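Local structure of alkyl hydroperoxide reductase/ Thiol specific antioxidant/ Mal allergen (Burkholderia ambifaria, 5ENU) at residues R37-F43 / S128-A134. The protein probably reduces hydrogen peroxide and organic hydroperoxides through a reactive cysteine thiol, as peroxiredoxins of the AhpC/TSA family do. Sequence-based numbering, arbitrary orientation.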
ATOM      1  N   ARG A  37      -3.282 -11.147  10.963  1.00 11.86           N
ATOM      2  CA  ARG A  37      -2.603  -9.889  11.234  0.57 12.54           C
ATOM      3  C   ARG A  37      -3.365  -8.770  10.550  1.00 10.36           C
ATOM      4  O   ARG A  37      -4.012  -8.977   9.522  1.00  9.43           O
ATOM      5  CB  ARG A  37      -1.176  -9.877  10.653  0.57 14.70           C
ATOM      6  CG  ARG A  37      -0.164 -10.718  11.413  0.57 19.04           C
ATOM      7  CD  ARG A  37       1.216 -10.656  10.768  0.57 21.85           C
ATOM      8  NE  ARG A  37       1.294 -11.450   9.547  0.57 24.00           N
ATOM      9  CZ  ARG A  37       2.330 -11.439   8.714  0.57 26.37           C
ATOM     10  NH1 ARG A  37       3.378 -10.669   8.969  0.57 27.62           N
ATOM     11  NH2 ARG A  37       2.320 -12.194   7.625  0.57 26.39           N
ATOM     12  N   LYS A  38      -3.296  -7.581  11.133  1.00  9.27           N
ATOM     13  CA  LYS A  38      -3.756  -6.410  10.410  1.00  8.91           C
ATOM     14  C   LYS A  38      -2.749  -6.085   9.312  1.00  9.03           C
ATOM     15  O   LYS A  38      -1.546  -6.334   9.450  1.00 10.26           O
ATOM     16  CB  LYS A  38      -3.862  -5.232  11.377  1.00 11.66           C
ATOM     17  CG  LYS A  38      -4.766  -5.514  12.613  1.00 12.88           C
ATOM     18  CD  LYS A  38      -4.476  -4.527  13.746  1.00 14.15           C
ATOM     19  CE  LYS A  38      -5.159  -4.922  15.038  1.00 15.05           C
ATOM     20  NZ  LYS A  38      -4.877  -3.968  16.149  1.00 18.72           N
ATOM     21  N   LEU A  39      -3.254  -5.542   8.210  1.00  8.76           N
ATOM     22  CA  LEU A  39      -2.426  -5.156   7.068  1.00  7.92           C
ATOM     23  C   LEU A  39      -2.703  -3.702   6.712  1.00  7.44           C
ATOM     24  O   LEU A  39      -3.849  -3.336   6.422  1.00  8.79           O
ATOM     25  CB  LEU A  39      -2.696  -6.050   5.856  1.00  9.23           C
ATOM     26  CG  LEU A  39      -2.038  -5.579   4.553  1.00  9.00           C
ATOM     27  CD1 LEU A  39      -0.516  -5.565   4.702  1.00 10.14           C
ATOM     28  CD2 LEU A  39      -2.443  -6.454   3.387  1.00  9.71           C
ATOM     29  N   VAL A  40      -1.658  -2.882   6.752  1.00  7.71           N
ATOM     30  CA  VAL A  40      -1.674  -1.548   6.175  1.00  7.48           C
ATOM     31  C   VAL A  40      -1.069  -1.696   4.785  1.00  7.38           C
ATOM     32  O   VAL A  40       0.136  -1.954   4.653  1.00  8.48           O
ATOM     33  CB  VAL A  40      -0.865  -0.556   7.025  1.00  8.47           C
ATOM     34  CG1 VAL A  40      -0.742   0.794   6.304  1.00  9.22           C
ATOM     35  CG2 VAL A  40      -1.483  -0.401   8.415  1.00 10.35           C
ATOM     36  N   LEU A  41      -1.896  -1.568   3.753  1.00  6.52           N
ATOM     37  CA  LEU A  41      -1.442  -1.660   2.372  1.00  7.19           C
ATOM     38  C   LEU A  41      -1.454  -0.233   1.839  1.00  7.14           C
ATOM     39  O   LEU A  41      -2.530   0.350   1.671  1.00  8.11           O
ATOM     40  CB  LEU A  41      -2.395  -2.551   1.583  1.00  8.05           C
ATOM     41  CG  LEU A  41      -1.938  -2.935   0.179  1.00  8.57           C
ATOM     42  CD1 LEU A  41      -0.682  -3.814   0.259  1.00  9.26           C
ATOM     43  CD2 LEU A  41      -3.073  -3.643  -0.589  1.00  9.71           C
ATOM     44  N   TYR A  42      -0.280   0.353   1.630  1.00  7.83           N
ATOM     45  CA  TYR A  42      -0.205   1.758   1.237  1.00  7.01           C
ATOM     46  C   TYR A  42       0.317   1.869  -0.191  1.00  6.93           C
ATOM     47  O   TYR A  42       1.383   1.320  -0.508  1.00  7.68           O
ATOM     48  CB  TYR A  42       0.572   2.643   2.235  1.00  7.60           C
ATOM     49  CG  TYR A  42       2.091   2.692   2.147  1.00  8.16           C
ATOM     50  CD1 TYR A  42       2.898   1.809   2.879  1.00  7.86           C
ATOM     51  CD2 TYR A  42       2.724   3.676   1.382  1.00  7.55           C
ATOM     52  CE1 TYR A  42       4.286   1.878   2.819  1.00  7.19           C
ATOM     53  CE2 TYR A  42       4.121   3.756   1.323  1.00  8.39           C
ATOM     54  CZ  TYR A  42       4.890   2.835   2.026  1.00  7.92           C
ATOM     55  OH  TYR A  42       6.273   2.889   2.003  1.00  9.41           O
ATOM     56  N   PHE A  43      -0.449   2.557  -1.041  1.00  7.49           N
ATOM     57  CA  PHE A  43      -0.074   2.796  -2.431  1.00  7.28           C
ATOM     58  C   PHE A  43       0.568   4.168  -2.541  1.00  7.70           C
ATOM     59  O   PHE A  43       0.039   5.153  -1.989  1.00  8.04           O
ATOM     60  CB  PHE A  43      -1.311   2.772  -3.337  1.00  8.21           C
ATOM     61  CG  PHE A  43      -1.920   1.402  -3.514  1.00  7.47           C
ATOM     62  CD1 PHE A  43      -2.687   0.832  -2.518  1.00  7.85           C
ATOM     63  CD2 PHE A  43      -1.721   0.690  -4.700  1.00  8.07           C
ATOM     64  CE1 PHE A  43      -3.248  -0.425  -2.692  1.00  9.97           C
ATOM     65  CE2 PHE A  43      -2.280  -0.580  -4.889  1.00  8.44           C
ATOM     66  CZ  PHE A  43      -3.041  -1.136  -3.870  1.00  8.90           C
ATOM     67  N   SER A 128      -2.845   6.483  -1.698  1.00  8.21           N
ATOM     68  CA  SER A 128      -3.999   5.949  -0.987  1.00  8.29           C
ATOM     69  C   SER A 128      -3.520   4.835  -0.071  1.00  7.59           C
ATOM     70  O   SER A 128      -2.565   4.118  -0.399  1.00  8.82           O
ATOM     71  CB  SER A 128      -5.044   5.362  -1.951  1.00  7.75           C
ATOM     72  OG  SER A 128      -5.431   6.303  -2.929  1.00  9.60           O
ATOM     73  N   THR A 129      -4.230   4.648   1.044  1.00  7.36           N
ATOM     74  CA  THR A 129      -3.890   3.621   2.030  1.00  6.89           C
ATOM     75  C   THR A 129      -5.140   2.867   2.433  1.00  7.72           C
ATOM     76  O   THR A 129      -6.234   3.436   2.460  1.00  7.90           O
ATOM     77  CB  THR A 129      -3.219   4.252   3.236  1.00  7.62           C
ATOM     78  OG1 THR A 129      -2.070   4.957   2.778  1.00  7.51           O
ATOM     79  CG2 THR A 129      -2.819   3.218   4.298  1.00  9.30           C
ATOM     80  N   PHE A 130      -4.963   1.583   2.739  1.00  6.33           N
ATOM     81  CA  PHE A 130      -6.055   0.684   3.085  1.00  6.68           C
ATOM     82  C   PHE A 130      -5.678  -0.103   4.327  1.00  6.55           C
ATOM     83  O   PHE A 130      -4.574  -0.645   4.407  1.00  8.15           O
ATOM     84  CB  PHE A 130      -6.312  -0.248   1.906  1.00  6.48           C
ATOM     85  CG  PHE A 130      -6.683   0.504   0.664  1.00  7.07           C
ATOM     86  CD1 PHE A 130      -8.014   0.868   0.430  1.00  7.92           C
ATOM     87  CD2 PHE A 130      -5.703   0.931  -0.236  1.00  7.81           C
ATOM     88  CE1 PHE A 130      -8.355   1.612  -0.702  1.00  8.71           C
ATOM     89  CE2 PHE A 130      -6.055   1.682  -1.357  1.00  7.43           C
ATOM     90  CZ  PHE A 130      -7.380   2.006  -1.587  1.00  7.76           C
ATOM     91  N   LEU A 131      -6.560  -0.100   5.310  1.00  5.88           N
ATOM     92  CA  LEU A 131      -6.387  -0.858   6.540  1.00  6.21           C
ATOM     93  C   LEU A 131      -7.310  -2.063   6.472  1.00  6.83           C
ATOM     94  O   LEU A 131      -8.539  -1.912   6.454  1.00  7.62           O
ATOM     95  CB  LEU A 131      -6.680  -0.001   7.769  1.00  7.12           C
ATOM     96  CG  LEU A 131      -6.716  -0.734   9.109  1.00  8.06           C
ATOM     97  CD1 LEU A 131      -5.424  -1.507   9.329  1.00  9.40           C
ATOM     98  CD2 LEU A 131      -6.945   0.252  10.246  1.00  8.78           C
ATOM     99  N   ILE A 132      -6.710  -3.246   6.411  1.00  7.30           N
ATOM    100  CA  ILE A 132      -7.412  -4.517   6.304  1.00  7.37           C
ATOM    101  C   ILE A 132      -7.189  -5.251   7.619  1.00  7.59           C
ATOM    102  O   ILE A 132      -6.055  -5.307   8.111  1.00  8.80           O
ATOM    103  CB  ILE A 132      -6.868  -5.315   5.104  1.00  8.55           C
ATOM    104  CG1 ILE A 132      -7.077  -4.540   3.794  1.00  9.15           C
ATOM    105  CG2 ILE A 132      -7.483  -6.710   5.053  1.00  8.81           C
ATOM    106  CD1 ILE A 132      -6.229  -5.037   2.650  1.00 10.76           C
ATOM    107  N   ASP A 133      -8.255  -5.785   8.212  1.00  7.52           N
ATOM    108  CA  ASP A 133      -8.102  -6.424   9.517  1.00  6.79           C
ATOM    109  C   ASP A 133      -7.609  -7.867   9.397  1.00  7.42           C
ATOM    110  O   ASP A 133      -7.375  -8.394   8.303  1.00  8.41           O
ATOM    111  CB  ASP A 133      -9.355  -6.257  10.385  1.00  9.34           C
ATOM    112  CG  ASP A 133     -10.557  -7.051   9.888  1.00  8.49           C
ATOM    113  OD1 ASP A 133     -10.418  -7.956   9.026  1.00  9.19           O
ATOM    114  OD2 ASP A 133     -11.665  -6.791  10.425  1.00 11.68           O
ATOM    115  N   ALA A 134      -7.432  -8.508  10.560  1.00  7.79           N
ATOM    116  CA  ALA A 134      -6.940  -9.886  10.611  1.00  9.25           C
ATOM    117  C   ALA A 134      -7.890 -10.865   9.933  1.00  9.29           C
ATOM    118  O   ALA A 134      -7.478 -11.993   9.625  1.00 11.11           O
ATOM    119  CB  ALA A 134      -6.714 -10.296  12.065  1.00  9.42           C
TER
HETATM  120  O   HOH W   1      -5.292  -9.888   7.012  1.00 13.99           O
HETATM  121  O   HOH W   2      -0.334   5.915   0.798  1.00  8.54           O
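L39 faces I132, L41 faces F130 and F43 faces S128 as hydrogen-bonded antiparallel pairs, each joined by two backbone bonds. These bonds run from 2.7 Å for F43 N to S128 O to 3.2 Å for S128 N to F43 O, and the strands' N-to-C directions differ by 168°. CA-H groups lean on the same carbonyls, as V40 CA does on F130 O at 3.5 Å. Water joins both ends: one molecule bridges R37 O and D133 O, another links F43 O with T129 OG1, a hydroxyl also bonded to H150.

On the face with L39, L41 and F43, the two phenylalanine rings meet with planes at 87°, F43 CD1 lying 3.7 Å from F130 CE2 and F109 of helix 104-109 touching both. Farther along, L39 and I132 lie side by side, L39 CD2 4.1 Å from I132 CD1.

On the opposite face, V40 has CG1 anti to its nitrogen (chi1 173°), which sets CG1 against T129 CG2 at 3.8 Å and places CG2 4.2 Å from L131 CD1. Y42 stacks its ring on F59, and, with strand 71-77 parallel on the other edge of 38-43, the pair belongs to the mixed central sheet of the thioredoxin fold.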